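Local coordinates for periplasmic binding protein (Xylanimonas cellulosilytica, PDB 4MX8) that probably captures a solute, perhaps an iron-siderophore or related iron complex, outside the membrane and delivers it to an ABC-type importer, at residues 40-45 / 149-154. Numbering follows the deposited sequence.
Sequences VEVPVD and GKVLGA
The end of strand 35-43 runs past the C-terminal turn of helix 137-152, and the backbones come closest where the strand has given way to loop, Val44 CA lying 4.6 Å from Val151 CA. One main-chain hydrogen bond ties them: Asp45 N donates to Val151 O over 2.7 Å, nearly along the C=O axis (176° at the oxygen). The bond uses a carbonyl of the last helical turn, where oxygens run out of amide partners further along the helix. That turn closes as a Schellman motif, with Ala154 N bonded to Gly149 O at 2.8 Å, a weak bond from Gly153 N to Lys150 O, and Gly153 at positive phi (61°). Val44 sets CG1 anti to its backbone N (chi1 180°), so this methyl rests against the carbonyls, 3.6 Å from Val151 O and 3.7 Å from Lys150 O. Two residues earlier, Val42 crosses the side chain of the same Val151 at about a right angle, Val42 CG1 meeting Val151 CG2 at 3.9 Å; Leu108 of strand 108-111 touches both side chains. The other methyl, Val151 CG1, lies 3.8 Å from Pro43 O. Strand 35-43 pairs antiparallel with strand 16-24, so the contact fastens a two-stranded sheet to a helix end, just before helix 155-179, N-capped by Ala154, its length consistent with the long helix that joins the two lobes in TroA-like binding proteins.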
loop_
_atom_site.group_PDB
_atom_site.type_symbol
_atom_site.label_atom_id
_atom_site.label_comp_id
_atom_site.label_asym_id
_atom_site.label_seq_id
_atom_site.Cartn_x
_atom_site.Cartn_y
_atom_site.Cartn_z
ATOM N N VAL A 40 13.635 -17.909 7.025
ATOM C CA VAL A 40 12.776 -18.283 8.136
ATOM C C VAL A 40 11.941 -19.494 7.728
ATOM O O VAL A 40 11.435 -19.549 6.603
ATOM C CB VAL A 40 11.878 -17.107 8.560
ATOM C CG1 VAL A 40 10.869 -17.552 9.590
ATOM C CG2 VAL A 40 12.731 -15.996 9.136
ATOM N N GLU A 41 11.831 -20.480 8.620
ATOM C CA GLU A 41 10.979 -21.634 8.351
ATOM C C GLU A 41 9.571 -21.383 8.893
ATOM O O GLU A 41 9.350 -21.397 10.107
ATOM C CB GLU A 41 11.565 -22.907 8.954
ATOM C CG GLU A 41 13.028 -23.182 8.583
ATOM C CD GLU A 41 13.228 -23.563 7.118
ATOM O OE1 GLU A 41 12.266 -24.073 6.491
ATOM O OE2 GLU A 41 14.356 -23.355 6.601
ATOM N N VAL A 42 8.638 -21.145 7.971
ATOM C CA VAL A 42 7.243 -20.851 8.278
ATOM C C VAL A 42 6.442 -22.135 8.322
ATOM O O VAL A 42 6.530 -22.947 7.408
ATOM C CB VAL A 42 6.619 -20.051 7.137
ATOM C CG1 VAL A 42 5.228 -19.592 7.513
ATOM C CG2 VAL A 42 7.477 -18.886 6.798
ATOM N N PRO A 43 5.629 -22.319 9.366
ATOM C CA PRO A 43 4.771 -23.508 9.397
ATOM C C PRO A 43 3.639 -23.422 8.363
ATOM O O PRO A 43 3.034 -22.359 8.204
ATOM C CB PRO A 43 4.201 -23.478 10.817
ATOM C CG PRO A 43 4.199 -22.041 11.185
ATOM C CD PRO A 43 5.451 -21.474 10.559
ATOM N N VAL A 44 3.365 -24.525 7.668
ATOM C CA VAL A 44 2.223 -24.600 6.748
ATOM C C VAL A 44 0.913 -24.856 7.498
ATOM O O VAL A 44 0.897 -25.600 8.476
ATOM C CB VAL A 44 2.419 -25.706 5.719
ATOM C CG1 VAL A 44 1.236 -25.767 4.796
ATOM C CG2 VAL A 44 3.692 -25.475 4.936
ATOM N N ASP A 45 -0.176 -24.251 7.029
ATOM C CA ASP A 45 -1.469 -24.279 7.719
ATOM C C ASP A 45 -1.339 -23.799 9.166
ATOM O O ASP A 45 -1.709 -24.533 10.086
ATOM C CB ASP A 45 -2.086 -25.688 7.675
ATOM C CG ASP A 45 -3.582 -25.708 8.052
ATOM O OD1 ASP A 45 -4.224 -24.633 8.039
ATOM O OD2 ASP A 45 -4.121 -26.810 8.346
ATOM N N GLY A 149 -0.303 -18.149 -0.283
ATOM C CA GLY A 149 -0.995 -19.311 -0.801
ATOM C C GLY A 149 -0.416 -20.650 -0.343
ATOM O O GLY A 149 -1.138 -21.539 0.095
ATOM N N LYS A 150 0.897 -20.797 -0.443
ATOM C CA LYS A 150 1.576 -21.996 0.034
ATOM C C LYS A 150 1.441 -22.172 1.557
ATOM O O LYS A 150 1.167 -23.273 2.032
ATOM C CB LYS A 150 3.044 -21.928 -0.374
ATOM C CG LYS A 150 3.892 -23.071 0.052
ATOM C CD LYS A 150 4.997 -23.248 -0.960
ATOM C CE LYS A 150 6.345 -22.978 -0.347
ATOM N NZ LYS A 150 7.431 -23.447 -1.258
ATOM N N VAL A 151 1.626 -21.087 2.309
ATOM C CA VAL A 151 1.478 -21.134 3.759
ATOM C C VAL A 151 0.080 -21.590 4.173
ATOM O O VAL A 151 -0.065 -22.430 5.057
ATOM C CB VAL A 151 1.774 -19.767 4.408
ATOM C CG1 VAL A 151 1.453 -19.796 5.891
ATOM C CG2 VAL A 151 3.220 -19.397 4.194
ATOM N N LEU A 152 -0.945 -21.044 3.525
ATOM C CA LEU A 152 -2.320 -21.304 3.936
ATOM C C LEU A 152 -2.925 -22.545 3.290
ATOM O O LEU A 152 -4.070 -22.887 3.568
ATOM C CB LEU A 152 -3.199 -20.095 3.637
ATOM C CG LEU A 152 -2.789 -18.829 4.386
ATOM C CD1 LEU A 152 -3.609 -17.641 3.939
ATOM C CD2 LEU A 152 -2.946 -19.025 5.867
ATOM N N GLY A 153 -2.166 -23.218 2.428
ATOM C CA GLY A 153 -2.715 -24.331 1.673
ATOM C C GLY A 153 -3.857 -23.869 0.790
ATOM O O GLY A 153 -4.925 -24.493 0.731
ATOM N N ALA A 154 -3.610 -22.754 0.109
ATOM C CA ALA A 154 -4.602 -22.063 -0.698
ATOM C C ALA A 154 -3.992 -21.711 -2.042
ATOM O O ALA A 154 -4.230 -20.629 -2.577
ATOM C CB ALA A 154 -5.056 -20.812 0.003
#